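Local coordinates for protein octaprenyl-diphosphate synthase (PDB 3RMG) that probably transfers prenyl groups to build isoprenoid diphosphate chains, as a magnesium-dependent member of the FPP/GGPP synthase family, at residues V58-Y62 against G63-P67; A72-S75 against L76-H80; R200-G203 against E204-I208; N231-E235 against G236-L240. All coordinates share one frame; numbering follows the deposited sequence.

Contact 1 of 4, residues V58-Y62 against G63-P67; sequences VARLY and GAVTP
The guanidinium of Arg60 has the carbonyl oxygen of Gly63 at its edge, near its plane, while the ring of Tyr62, whose CB abuts the Gly63 N, carries Leu61 CB over the centre of one face, 4.1 Å above the plane. These residues form the last turn of helix 50-62 and the short loop that turns the chain into helix 67-90 of the all-helical isoprenoid synthase fold. The helical pattern runs into the loop with one bond from Gly63 N to Ala59 O, 2.9 Å long; the same oxygen also accepts from Tyr62 N, so two donors grip it. Gly63 is nearly fully extended, phi -173° and psi -157°, at which a CB would press on Tyr62 O, so glycine suits the place. Its carbonyl turns back to the helix and meets the CA-H of Arg60 almost head on. Arg60 bends at chi2 (-72°) and again at chi3, which lays CD 3.3 Å from Gly63 O and leads the end on to Pro12 O, the hydrogen-bond partner of NH1. Crossing that chain at about a right angle, Val65 sets CG2 4.1 Å from Arg60 CG; Ala59 CB, the small buried side chain that Val189 packs on, is the next apolar neighbour of Val65 CG2. Thr66, the N-cap of helix 67-90, caps a backbone N of that helix with its side chain, a role that suits threonine. One water binds helix to loop, accepting from Arg60 NE and donating to Arg60 O at 2.6 Å and to Gly63 O at 3.2 Å.

Contact 2 of 4, residues A72-S75 against L76-H80; sequences AAVS and LELLH
Four successive i to i+4 bonds join Ala72-Ser75 to Leu76-His80, as expected in the middle of a regular alpha helix, here helix 67-90 in the core of the isoprenoid synthase fold. Leu76 N reaches Ala72 O at 2.9 Å with an N-H...O angle of 171°, and Glu77 N, Leu78 N and Leu79 N follow onto Ala73 O, Val74 O and Ser75 O. Farther along, this helix runs into the DDxxD sequence that is the first aspartate-rich motif of the family. Among the side chains, Val74 and Leu78 lie alongside each other and point the same way. With Val74 CG1 anti to its own N (chi1 176°), that branch is directed along the helix to Leu78 CD1, 3.6 Å away; Leu78 CG, meanwhile, sits 3.1 Å from Val74 O. Both residues also meet His125 of helix 102-128, where branched apolar groups suit a buried face. A serine in place of Leu78 would probably leave Val74 CG1 without its neighbour and open a gap facing His125. Small Ala72 and Ala73 let helices 174-188 and 50-62 come close. Leu76 fills the space toward Cys181 and Val138, and its CB lies 3.7 Å from Ala72 O. Buried Ser75 hydrogen-bonds through OG to Ser122 O of helix 102-128, with chi1 at 177° turning that oxygen from the backbone N.

Contact 3 of 4, residues R200-G203 against E204-I208; sequences RLLG and EYIGI
Leu202 and Ile206 make the tightly packed side of this turn of helix 193-217: Leu202 CG touches Ile206 CD1 at 4.0 Å, and both side chains are buried, Leu202 against Leu301 and Ile206 against Tyr317 and Leu318. Gly203 and Gly207, both buried and joined by a backbone bond of 2.8 Å from Gly207 N to Gly203 O, keep the helix slim. The partly exposed side is built differently. There Leu201 CD1 rests over one face of the Tyr205 ring, a CH-pi contact 4.0 Å from the centroid; a chi1 of -75° swings the ring back along the helix to receive it. An alanine at Tyr205 would probably leave Leu201 CD1 without the ring face it rests on and take away the packing against Lys297. Arg200 and Glu204 run next to each other and join in a salt bridge, NH1 to OE2 at 2.9 Å. The guanidinium meets the oxygen within its own plane, but the carboxylate is turned 78° from it, and NH1 comes from above the carboxylate plane. This one N-H bond probably offsets the two charges, and with Glu183 touching Arg200 and Arg171 touching Glu204, each has a further opposite charge close by.

Contact 4 of 4, residues N231-E235 against G236-L240; sequences NDMLE and GKLTL
A Schellman motif closes the short helix 231-234, and Gly236 is the residue that makes it. Lys237 N turns back to Asp232 O at 2.7 Å, the six-to-one bond, while Gly236 N reaches Met233 O, also at 2.7 Å but from well above the carbonyl plane. Gly236 has a phi of 114°, where a side chain would jam against the carbonyl oxygen of Glu235, hence glycine. Lys237 crosses Asp232 obliquely: its CB lies 3.2 Å from Asp232 O, and the extended chain carries NZ to 4.1 Å from Asp232 OD1, beyond salt-bridge distance, though the opposite charges probably still attract. Met233 CG lies 3.5 Å from Lys237 O, and the long flexible thioether continues to CE against Leu238 CD2, both resting on Val261 of helix 252-263. The turn borders the second aspartate-rich motif of the family, the DDxxD sequence that holds Asp215 and Asp218. Asp218 accepts from the backbone N of Asp232, and the side chains of Asp232 and Thr239 both touch Asp215, a place consistent with the magnesium and diphosphate site known from relatives. Thr239 stands at the N-cap position before helix 240-249, yet its side chain makes no capping bond. Instead chi1 of 67° directs OG1 to a water at 2.9 Å, which accepts from it and donates to Asp232 OD2 at 2.6 Å; the same hydroxyl is also hydrogen-bonded to Tyr219 OH, and its CG2 methyl lies 4.0 Å from Asp232 OD2.

Contact 2 is the buried one, contact 1 lies at the surface, and contacts 3 and 4 are partly buried. Contacts 2 and 3 are mid-helix turns on helices 67-90 and 193-217, their centres about 17 Å apart; contact 2 is chiefly apolar, whereas contact 3 adds a salt bridge. Contacts 1 and 4 are helix ends where glycine and a bridging water serve the turn, about 38 Å apart between centres, on opposite sides of the chain's centre. Contact 1 leads directly into the helix of contact 2, and helix 193-217 of contact 3 precedes the short helix of contact 4, where acidic residues gather.

Contact 1 of 4, residues V58-Y62 against G63-P67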
ATOM      1  N   VAL A  58      -5.402 -16.938  20.667  1.00 38.82           N
ATOM      2  CA  VAL A  58      -6.790 -17.152  20.191  1.00 31.89           C
ATOM      3  C   VAL A  58      -6.907 -18.426  19.360  1.00 31.91           C
ATOM      4  O   VAL A  58      -7.865 -19.174  19.497  1.00 40.09           O
ATOM      5  CB  VAL A  58      -7.327 -15.938  19.360  1.00 34.64           C
ATOM      6  CG1 VAL A  58      -8.601 -16.315  18.561  1.00 31.80           C
ATOM      7  CG2 VAL A  58      -7.613 -14.796  20.261  1.00 30.58           C
ATOM      8  N   ALA A  59      -5.939 -18.667  18.486  1.00 30.93           N
ATOM      9  CA  ALA A  59      -5.979 -19.870  17.652  1.00 41.01           C
ATOM     10  C   ALA A  59      -5.913 -21.113  18.528  1.00 39.65           C
ATOM     11  O   ALA A  59      -6.628 -22.103  18.295  1.00 32.15           O
ATOM     12  CB  ALA A  59      -4.845 -19.867  16.617  1.00 36.26           C
ATOM     13  N   ARG A  60      -5.076 -21.046  19.559  1.00 36.36           N
ATOM     14  CA  ARG A  60      -4.914 -22.167  20.478  1.00 35.10           C
ATOM     15  C   ARG A  60      -6.170 -22.416  21.320  1.00 41.84           C
ATOM     16  O   ARG A  60      -6.341 -23.503  21.878  1.00 46.15           O
ATOM     17  CB  ARG A  60      -3.663 -22.000  21.349  1.00 31.35           C
ATOM     18  CG  ARG A  60      -2.345 -22.282  20.589  1.00 31.57           C
ATOM     19  CD  ARG A  60      -2.130 -23.770  20.285  1.00 41.13           C
ATOM     20  NE  ARG A  60      -2.095 -24.548  21.519  1.00 45.48           N
ATOM     21  CZ  ARG A  60      -1.021 -24.649  22.301  1.00 62.41           C
ATOM     22  NH1 ARG A  60       0.114 -24.038  21.965  1.00 59.39           N
ATOM     23  NH2 ARG A  60      -1.078 -25.364  23.419  1.00 67.64           N
ATOM     24  N   LEU A  61      -7.072 -21.439  21.396  1.00 41.58           N
ATOM     25  CA  LEU A  61      -8.380 -21.729  21.990  1.00 46.16           C
ATOM     26  C   LEU A  61      -9.090 -22.833  21.211  1.00 47.58           C
ATOM     27  O   LEU A  61      -9.831 -23.614  21.785  1.00 48.04           O
ATOM     28  CB  LEU A  61      -9.278 -20.494  22.038  1.00 39.89           C
ATOM     29  CG  LEU A  61      -8.991 -19.436  23.093  1.00 48.63           C
ATOM     30  CD1 LEU A  61      -9.947 -18.269  22.912  1.00 46.89           C
ATOM     31  CD2 LEU A  61      -9.118 -20.041  24.490  1.00 42.48           C
ATOM     32  N   TYR A  62      -8.848 -22.903  19.903  1.00 50.43           N
ATOM     33  CA  TYR A  62      -9.625 -23.786  19.026  1.00 48.87           C
ATOM     34  C   TYR A  62      -8.862 -24.994  18.508  1.00 52.12           C
ATOM     35  O   TYR A  62      -9.452 -26.040  18.248  1.00 54.43           O
ATOM     36  CB  TYR A  62     -10.168 -22.992  17.842  1.00 46.69           C
ATOM     37  CG  TYR A  62     -10.968 -21.812  18.286  1.00 46.10           C
ATOM     38  CD1 TYR A  62     -12.146 -21.985  18.998  1.00 46.48           C
ATOM     39  CD2 TYR A  62     -10.540 -20.522  18.020  1.00 51.10           C
ATOM     40  CE1 TYR A  62     -12.886 -20.903  19.425  1.00 45.93           C
ATOM     41  CE2 TYR A  62     -11.262 -19.432  18.440  1.00 46.54           C
ATOM     42  CZ  TYR A  62     -12.439 -19.627  19.149  1.00 51.84           C
ATOM     43  OH  TYR A  62     -13.169 -18.538  19.577  1.00 46.25           O
ATOM     44  N   GLY A  63      -7.555 -24.846  18.331  1.00 54.65           N
ATOM     45  CA  GLY A  63      -6.760 -25.931  17.781  1.00 57.53           C
ATOM     46  C   GLY A  63      -5.274 -25.664  17.812  1.00 54.96           C
ATOM     47  O   GLY A  63      -4.783 -24.876  18.614  1.00 60.23           O
ATOM     48  N   ALA A  64      -4.549 -26.341  16.939  1.00 52.26           N
ATOM     49  CA  ALA A  64      -3.126 -26.119  16.839  1.00 50.26           C
ATOM     50  C   ALA A  64      -2.909 -24.983  15.854  1.00 48.00           C
ATOM     51  O   ALA A  64      -3.694 -24.783  14.935  1.00 49.95           O
ATOM     52  CB  ALA A  64      -2.414 -27.382  16.368  1.00 46.23           C
ATOM     53  N   VAL A  65      -1.839 -24.238  16.069  1.00 43.73           N
ATOM     54  CA  VAL A  65      -1.440 -23.173  15.176  1.00 44.41           C
ATOM     55  C   VAL A  65      -1.002 -23.758  13.842  1.00 49.56           C
ATOM     56  O   VAL A  65      -0.159 -24.660  13.806  1.00 47.77           O
ATOM     57  CB  VAL A  65      -0.243 -22.429  15.780  1.00 48.34           C
ATOM     58  CG1 VAL A  65       0.510 -21.641  14.712  1.00 42.12           C
ATOM     59  CG2 VAL A  65      -0.695 -21.563  16.946  1.00 36.94           C
ATOM     60  N   THR A  66      -1.571 -23.249  12.752  1.00 50.95           N
ATOM     61  CA  THR A  66      -1.200 -23.689  11.412  1.00 50.76           C
ATOM     62  C   THR A  66      -0.330 -22.622  10.767  1.00 49.48           C
ATOM     63  O   THR A  66      -0.210 -21.514  11.286  1.00 46.71           O
ATOM     64  CB  THR A  66      -2.433 -23.908  10.519  1.00 51.38           C
ATOM     65  OG1 THR A  66      -3.006 -22.637  10.193  1.00 62.42           O
ATOM     66  CG2 THR A  66      -3.472 -24.746  11.230  1.00 48.03           C
ATOM     67  N   PRO A  67       0.280 -22.951   9.623  1.00 49.79           N
ATOM     68  CA  PRO A  67       1.084 -21.978   8.889  1.00 48.28           C
ATOM     69  C   PRO A  67       0.231 -20.788   8.425  1.00 45.79           C
ATOM     70  O   PRO A  67       0.742 -19.682   8.273  1.00 43.46           O
ATOM     71  CB  PRO A  67       1.602 -22.779   7.683  1.00 56.28           C
ATOM     72  CG  PRO A  67       1.417 -24.227   8.038  1.00 50.70           C
ATOM     73  CD  PRO A  67       0.225 -24.262   8.953  1.00 53.77           C
TER
HETATM   74  O   HOH W   1      -4.414 -25.305  21.793  1.00 54.99           O

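Contact 2 of 4, residues A72-S75 against L76-H80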
ATOM      1  N   ALA A  72      -1.186 -15.032   8.704  1.00 42.22           N
ATOM      2  CA  ALA A  72      -2.125 -14.020   9.183  1.00 41.22           C
ATOM      3  C   ALA A  72      -1.430 -13.025  10.108  1.00 40.22           C
ATOM      4  O   ALA A  72      -1.497 -11.815   9.904  1.00 45.46           O
ATOM      5  CB  ALA A  72      -3.285 -14.664   9.887  1.00 39.21           C
ATOM      6  N   ALA A  73      -0.747 -13.544  11.118  1.00 40.50           N
ATOM      7  CA  ALA A  73      -0.105 -12.697  12.108  1.00 43.08           C
ATOM      8  C   ALA A  73       0.945 -11.790  11.472  1.00 43.69           C
ATOM      9  O   ALA A  73       1.003 -10.596  11.756  1.00 47.90           O
ATOM     10  CB  ALA A  73       0.502 -13.548  13.222  1.00 39.68           C
ATOM     11  N   VAL A  74       1.781 -12.364  10.614  1.00 42.44           N
ATOM     12  CA  VAL A  74       2.731 -11.574   9.846  1.00 41.33           C
ATOM     13  C   VAL A  74       2.005 -10.519   8.996  1.00 40.85           C
ATOM     14  O   VAL A  74       2.335  -9.323   9.021  1.00 36.16           O
ATOM     15  CB  VAL A  74       3.581 -12.479   8.951  1.00 44.55           C
ATOM     16  CG1 VAL A  74       4.534 -11.654   8.061  1.00 43.73           C
ATOM     17  CG2 VAL A  74       4.361 -13.452   9.824  1.00 38.82           C
ATOM     18  N   SER A  75       0.999 -10.957   8.258  1.00 34.12           N
ATOM     19  CA  SER A  75       0.280 -10.031   7.402  1.00 41.59           C
ATOM     20  C   SER A  75      -0.197  -8.824   8.188  1.00 47.24           C
ATOM     21  O   SER A  75       0.081  -7.691   7.809  1.00 55.47           O
ATOM     22  CB  SER A  75      -0.915 -10.706   6.751  1.00 36.56           C
ATOM     23  OG  SER A  75      -1.633  -9.761   5.987  1.00 44.93           O
ATOM     24  N   LEU A  76      -0.920  -9.067   9.281  1.00 46.53           N
ATOM     25  CA  LEU A  76      -1.514  -7.980  10.043  1.00 45.07           C
ATOM     26  C   LEU A  76      -0.451  -7.132  10.719  1.00 42.81           C
ATOM     27  O   LEU A  76      -0.566  -5.919  10.775  1.00 49.60           O
ATOM     28  CB  LEU A  76      -2.534  -8.506  11.053  1.00 46.90           C
ATOM     29  CG  LEU A  76      -3.878  -8.960  10.445  1.00 41.66           C
ATOM     30  CD1 LEU A  76      -4.723  -9.669  11.468  1.00 34.69           C
ATOM     31  CD2 LEU A  76      -4.658  -7.792   9.836  1.00 38.11           C
ATOM     32  N   GLU A  77       0.614  -7.763  11.189  1.00 45.08           N
ATOM     33  CA  GLU A  77       1.718  -7.012  11.766  1.00 45.77           C
ATOM     34  C   GLU A  77       2.426  -6.131  10.722  1.00 46.68           C
ATOM     35  O   GLU A  77       2.840  -5.011  11.013  1.00 50.08           O
ATOM     36  CB  GLU A  77       2.700  -7.961  12.453  1.00 47.58           C
ATOM     37  CG  GLU A  77       3.635  -7.280  13.439  1.00 56.15           C
ATOM     38  CD  GLU A  77       2.931  -6.846  14.716  1.00 60.22           C
ATOM     39  OE1 GLU A  77       1.724  -7.125  14.861  1.00 59.58           O
ATOM     40  OE2 GLU A  77       3.588  -6.222  15.578  1.00 71.74           O
ATOM     41  N   LEU A  78       2.563  -6.631   9.502  1.00 46.80           N
ATOM     42  CA  LEU A  78       3.123  -5.823   8.426  1.00 48.28           C
ATOM     43  C   LEU A  78       2.222  -4.630   8.082  1.00 50.70           C
ATOM     44  O   LEU A  78       2.708  -3.514   7.837  1.00 50.10           O
ATOM     45  CB  LEU A  78       3.357  -6.680   7.177  1.00 50.99           C
ATOM     46  CG  LEU A  78       4.439  -7.747   7.338  1.00 49.64           C
ATOM     47  CD1 LEU A  78       4.550  -8.617   6.099  1.00 40.35           C
ATOM     48  CD2 LEU A  78       5.756  -7.088   7.676  1.00 33.24           C
ATOM     49  N   LEU A  79       0.914  -4.869   8.044  1.00 42.63           N
ATOM     50  CA  LEU A  79      -0.041  -3.797   7.743  1.00 46.10           C
ATOM     51  C   LEU A  79       0.074  -2.668   8.770  1.00 48.56           C
ATOM     52  O   LEU A  79       0.094  -1.483   8.422  1.00 48.90           O
ATOM     53  CB  LEU A  79      -1.473  -4.348   7.711  1.00 45.30           C
ATOM     54  CG  LEU A  79      -2.622  -3.347   7.582  1.00 46.31           C
ATOM     55  CD1 LEU A  79      -2.429  -2.493   6.355  1.00 51.01           C
ATOM     56  CD2 LEU A  79      -3.945  -4.083   7.496  1.00 44.16           C
ATOM     57  N   HIS A  80       0.149  -3.051  10.042  1.00 51.34           N
ATOM     58  CA  HIS A  80       0.306  -2.105  11.130  1.00 53.61           C
ATOM     59  C   HIS A  80       1.621  -1.338  10.990  1.00 55.41           C
ATOM     60  O   HIS A  80       1.654  -0.108  11.049  1.00 58.18           O
ATOM     61  CB  HIS A  80       0.292  -2.856  12.451  1.00 55.45           C
ATOM     62  CG  HIS A  80       0.625  -2.005  13.633  1.00 65.42           C
ATOM     63  ND1 HIS A  80      -0.066  -0.851  13.939  1.00 67.37           N
ATOM     64  CD2 HIS A  80       1.557  -2.155  14.605  1.00 72.99           C
ATOM     65  CE1 HIS A  80       0.428  -0.325  15.045  1.00 67.72           C
ATOM     66  NE2 HIS A  80       1.414  -1.096  15.469  1.00 72.05           N
TER

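Contact 3 of 4, residues R200-G203 against E204-I208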
ATOM      1  N   ARG A 200     -13.477 -11.963  17.298  1.00 30.94           N
ATOM      2  CA  ARG A 200     -13.465 -10.554  16.880  1.00 31.01           C
ATOM      3  C   ARG A 200     -13.855  -9.597  18.010  1.00 35.68           C
ATOM      4  O   ARG A 200     -13.143  -8.635  18.298  1.00 34.13           O
ATOM      5  CB  ARG A 200     -14.372 -10.320  15.657  1.00 37.89           C
ATOM      6  CG  ARG A 200     -14.167  -8.930  14.965  1.00 29.41           C
ATOM      7  CD  ARG A 200     -15.485  -8.370  14.395  1.00 36.68           C
ATOM      8  NE  ARG A 200     -16.416  -8.050  15.485  1.00 48.80           N
ATOM      9  CZ  ARG A 200     -16.438  -6.886  16.139  1.00 46.41           C
ATOM     10  NH1 ARG A 200     -15.602  -5.908  15.793  1.00 48.13           N
ATOM     11  NH2 ARG A 200     -17.298  -6.697  17.135  1.00 44.11           N
ATOM     12  N   LEU A 201     -14.985  -9.854  18.655  1.00 32.08           N
ATOM     13  CA  LEU A 201     -15.394  -9.046  19.811  1.00 33.26           C
ATOM     14  C   LEU A 201     -14.345  -9.041  20.935  1.00 30.41           C
ATOM     15  O   LEU A 201     -13.983  -7.989  21.471  1.00 32.46           O
ATOM     16  CB  LEU A 201     -16.711  -9.570  20.349  1.00 29.88           C
ATOM     17  CG  LEU A 201     -17.416  -8.715  21.386  1.00 42.39           C
ATOM     18  CD1 LEU A 201     -17.543  -7.285  20.870  1.00 36.58           C
ATOM     19  CD2 LEU A 201     -18.784  -9.323  21.722  1.00 37.20           C
ATOM     20  N   LEU A 202     -13.879 -10.223  21.313  1.00 32.27           N
ATOM     21  CA  LEU A 202     -12.750 -10.335  22.229  1.00 29.47           C
ATOM     22  C   LEU A 202     -11.607  -9.388  21.850  1.00 32.21           C
ATOM     23  O   LEU A 202     -11.159  -8.589  22.659  1.00 30.30           O
ATOM     24  CB  LEU A 202     -12.214 -11.764  22.231  1.00 32.15           C
ATOM     25  CG  LEU A 202     -11.086 -11.971  23.233  1.00 31.61           C
ATOM     26  CD1 LEU A 202     -11.576 -11.599  24.649  1.00 33.75           C
ATOM     27  CD2 LEU A 202     -10.598 -13.409  23.178  1.00 34.69           C
ATOM     28  N   GLY A 203     -11.131  -9.481  20.611  1.00 28.85           N
ATOM     29  CA  GLY A 203      -9.981  -8.686  20.216  1.00 28.38           C
ATOM     30  C   GLY A 203     -10.332  -7.217  20.255  1.00 39.25           C
ATOM     31  O   GLY A 203      -9.496  -6.357  20.574  1.00 35.65           O
ATOM     32  N   GLU A 204     -11.575  -6.906  19.910  1.00 35.07           N
ATOM     33  CA  GLU A 204     -11.981  -5.517  19.926  1.00 36.78           C
ATOM     34  C   GLU A 204     -11.952  -5.001  21.361  1.00 37.74           C
ATOM     35  O   GLU A 204     -11.447  -3.912  21.610  1.00 31.61           O
ATOM     36  CB  GLU A 204     -13.360  -5.311  19.300  1.00 27.65           C
ATOM     37  CG  GLU A 204     -13.876  -3.883  19.465  1.00 46.29           C
ATOM     38  CD  GLU A 204     -15.139  -3.638  18.665  1.00 52.48           C
ATOM     39  OE1 GLU A 204     -16.222  -3.506  19.279  1.00 52.55           O
ATOM     40  OE2 GLU A 204     -15.047  -3.607  17.420  1.00 56.62           O
ATOM     41  N   TYR A 205     -12.513  -5.757  22.304  1.00 27.63           N
ATOM     42  CA  TYR A 205     -12.482  -5.296  23.688  1.00 33.07           C
ATOM     43  C   TYR A 205     -11.045  -5.058  24.135  1.00 37.70           C
ATOM     44  O   TYR A 205     -10.744  -4.069  24.818  1.00 35.29           O
ATOM     45  CB  TYR A 205     -13.144  -6.289  24.642  1.00 29.69           C
ATOM     46  CG  TYR A 205     -14.650  -6.295  24.577  1.00 39.76           C
ATOM     47  CD1 TYR A 205     -15.374  -7.409  24.966  1.00 32.81           C
ATOM     48  CD2 TYR A 205     -15.354  -5.193  24.098  1.00 41.28           C
ATOM     49  CE1 TYR A 205     -16.768  -7.421  24.916  1.00 33.44           C
ATOM     50  CE2 TYR A 205     -16.739  -5.202  24.042  1.00 37.07           C
ATOM     51  CZ  TYR A 205     -17.435  -6.319  24.464  1.00 33.59           C
ATOM     52  OH  TYR A 205     -18.810  -6.338  24.414  1.00 55.36           O
ATOM     53  N   ILE A 206     -10.162  -5.976  23.756  1.00 36.51           N
ATOM     54  CA  ILE A 206      -8.758  -5.893  24.151  1.00 36.79           C
ATOM     55  C   ILE A 206      -8.073  -4.665  23.543  1.00 41.78           C
ATOM     56  O   ILE A 206      -7.341  -3.923  24.238  1.00 37.22           O
ATOM     57  CB  ILE A 206      -8.009  -7.184  23.768  1.00 38.07           C
ATOM     58  CG1 ILE A 206      -8.464  -8.338  24.684  1.00 32.80           C
ATOM     59  CG2 ILE A 206      -6.498  -6.974  23.828  1.00 29.93           C
ATOM     60  CD1 ILE A 206      -7.964  -9.696  24.258  1.00 27.24           C
ATOM     61  N   GLY A 207      -8.328  -4.449  22.250  1.00 29.87           N
ATOM     62  CA  GLY A 207      -7.826  -3.284  21.536  1.00 29.60           C
ATOM     63  C   GLY A 207      -8.296  -1.978  22.166  1.00 41.67           C
ATOM     64  O   GLY A 207      -7.550  -1.003  22.212  1.00 36.06           O
ATOM     65  N   ILE A 208      -9.532  -1.943  22.658  1.00 34.80           N
ATOM     66  CA  ILE A 208     -10.024  -0.738  23.330  1.00 38.71           C
ATOM     67  C   ILE A 208      -9.330  -0.485  24.679  1.00 42.97           C
ATOM     68  O   ILE A 208      -8.951   0.651  24.970  1.00 43.10           O
ATOM     69  CB  ILE A 208     -11.555  -0.751  23.512  1.00 36.59           C
ATOM     70  CG1 ILE A 208     -12.248  -0.709  22.149  1.00 36.93           C
ATOM     71  CG2 ILE A 208     -12.001   0.455  24.334  1.00 34.69           C
ATOM     72  CD1 ILE A 208     -13.789  -0.862  22.232  1.00 33.90           C
TER

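Contact 4 of 4, residues N231-E235 against G236-L240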
ATOM      1  N   ASN A 231       1.504  15.011  24.287  1.00 83.00           N
ATOM      2  CA  ASN A 231       1.676  14.963  22.843  1.00 80.98           C
ATOM      3  C   ASN A 231       0.387  14.907  22.025  1.00 82.03           C
ATOM      4  O   ASN A 231       0.231  15.658  21.065  1.00 86.66           O
ATOM      5  CB  ASN A 231       2.577  13.795  22.458  1.00 80.75           C
ATOM      6  CG  ASN A 231       3.067  13.899  21.043  1.00 83.41           C
ATOM      7  OD1 ASN A 231       4.056  13.279  20.669  1.00 87.96           O
ATOM      8  ND2 ASN A 231       2.382  14.704  20.242  1.00 89.52           N
ATOM      9  N   ASP A 232      -0.527  14.010  22.386  1.00 81.04           N
ATOM     10  CA  ASP A 232      -1.774  13.841  21.629  1.00 77.17           C
ATOM     11  C   ASP A 232      -2.503  15.171  21.442  1.00 76.47           C
ATOM     12  O   ASP A 232      -3.175  15.379  20.427  1.00 76.29           O
ATOM     13  CB  ASP A 232      -2.720  12.839  22.314  1.00 77.73           C
ATOM     14  CG  ASP A 232      -2.212  11.403  22.262  1.00 71.02           C
ATOM     15  OD1 ASP A 232      -1.543  11.025  21.276  1.00 71.47           O
ATOM     16  OD2 ASP A 232      -2.500  10.649  23.215  1.00 61.05           O
ATOM     17  N   MET A 233      -2.389  16.056  22.433  1.00 72.96           N
ATOM     18  CA  MET A 233      -2.999  17.386  22.346  1.00 74.72           C
ATOM     19  C   MET A 233      -2.296  18.253  21.295  1.00 76.25           C
ATOM     20  O   MET A 233      -2.949  18.898  20.476  1.00 76.58           O
ATOM     21  CB  MET A 233      -3.017  18.085  23.715  1.00 71.23           C
ATOM     22  CG  MET A 233      -4.048  17.529  24.700  1.00 65.32           C
ATOM     23  SD  MET A 233      -4.200  18.526  26.194  1.00 61.94           S
ATOM     24  CE  MET A 233      -5.382  17.615  27.174  1.00 56.61           C
ATOM     25  N   LEU A 234      -0.965  18.255  21.319  1.00 79.55           N
ATOM     26  CA  LEU A 234      -0.176  18.981  20.330  1.00 81.13           C
ATOM     27  C   LEU A 234      -0.592  18.591  18.922  1.00 83.08           C
ATOM     28  O   LEU A 234      -0.446  19.369  17.977  1.00 84.83           O
ATOM     29  CB  LEU A 234       1.311  18.677  20.510  1.00 82.22           C
ATOM     30  CG  LEU A 234       2.012  19.325  21.702  1.00 88.92           C
ATOM     31  CD1 LEU A 234       3.430  18.781  21.852  1.00 92.51           C
ATOM     32  CD2 LEU A 234       2.024  20.836  21.532  1.00 89.36           C
ATOM     33  N   GLU A 235      -1.105  17.375  18.788  1.00 81.59           N
ATOM     34  CA  GLU A 235      -1.481  16.863  17.484  1.00 78.34           C
ATOM     35  C   GLU A 235      -2.957  17.093  17.205  1.00 74.44           C
ATOM     36  O   GLU A 235      -3.425  16.864  16.097  1.00 76.95           O
ATOM     37  CB  GLU A 235      -1.114  15.388  17.371  1.00 77.68           C
ATOM     38  CG  GLU A 235       0.262  15.094  17.927  1.00 82.57           C
ATOM     39  CD  GLU A 235       1.048  14.151  17.045  1.00 94.68           C
ATOM     40  OE1 GLU A 235       0.910  14.247  15.807  1.00 99.46           O
ATOM     41  OE2 GLU A 235       1.809  13.321  17.586  1.00 94.13           O
ATOM     42  N   GLY A 236      -3.686  17.552  18.216  1.00 71.96           N
ATOM     43  CA  GLY A 236      -5.073  17.961  18.028  1.00 72.46           C
ATOM     44  C   GLY A 236      -6.097  17.100  18.741  1.00 74.72           C
ATOM     45  O   GLY A 236      -7.303  17.287  18.571  1.00 70.20           O
ATOM     46  N   LYS A 237      -5.622  16.169  19.565  1.00 76.53           N
ATOM     47  CA  LYS A 237      -6.495  15.142  20.126  1.00 75.16           C
ATOM     48  C   LYS A 237      -6.878  15.370  21.585  1.00 73.59           C
ATOM     49  O   LYS A 237      -6.030  15.670  22.424  1.00 76.36           O
ATOM     50  CB  LYS A 237      -5.848  13.760  19.976  1.00 77.43           C
ATOM     51  CG  LYS A 237      -5.402  13.426  18.559  1.00 84.44           C
ATOM     52  CD  LYS A 237      -4.375  12.304  18.563  1.00 92.29           C
ATOM     53  CE  LYS A 237      -3.696  12.166  17.209  1.00 92.67           C
ATOM     54  NZ  LYS A 237      -2.506  11.279  17.304  1.00 92.73           N
ATOM     55  N   LEU A 238      -8.165  15.208  21.872  1.00 69.68           N
ATOM     56  CA  LEU A 238      -8.671  15.178  23.237  1.00 67.09           C
ATOM     57  C   LEU A 238      -9.148  13.763  23.581  1.00 66.73           C
ATOM     58  O   LEU A 238     -10.179  13.307  23.072  1.00 65.10           O
ATOM     59  CB  LEU A 238      -9.835  16.160  23.401  1.00 68.00           C
ATOM     60  CG  LEU A 238      -9.554  17.657  23.290  1.00 67.79           C
ATOM     61  CD1 LEU A 238     -10.827  18.437  23.563  1.00 69.38           C
ATOM     62  CD2 LEU A 238      -8.456  18.066  24.258  1.00 64.60           C
ATOM     63  N   THR A 239      -8.407  13.082  24.453  1.00 62.18           N
ATOM     64  CA  THR A 239      -8.685  11.688  24.762  1.00 59.09           C
ATOM     65  C   THR A 239      -9.570  11.550  25.995  1.00 63.44           C
ATOM     66  O   THR A 239      -9.882  12.528  26.663  1.00 62.29           O
ATOM     67  CB  THR A 239      -7.386  10.871  24.949  1.00 58.13           C
ATOM     68  OG1 THR A 239      -6.695  11.321  26.120  1.00 62.86           O
ATOM     69  CG2 THR A 239      -6.471  11.001  23.725  1.00 43.48           C
ATOM     70  N   LEU A 240      -9.964  10.319  26.296  1.00 62.91           N
ATOM     71  CA  LEU A 240     -11.021  10.076  27.267  1.00 61.92           C
ATOM     72  C   LEU A 240     -10.924  10.924  28.532  1.00 58.83           C
ATOM     73  O   LEU A 240     -11.913  11.511  28.961  1.00 57.28           O
ATOM     74  CB  LEU A 240     -11.102   8.590  27.642  1.00 59.50           C
ATOM     75  CG  LEU A 240     -12.413   8.224  28.340  1.00 58.89           C
ATOM     76  CD1 LEU A 240     -13.589   8.593  27.444  1.00 57.00           C
ATOM     77  CD2 LEU A 240     -12.463   6.750  28.738  1.00 60.17           C
TER
HETATM   78  O   HOH W   2      -3.915  10.953  25.352  1.00 54.97           O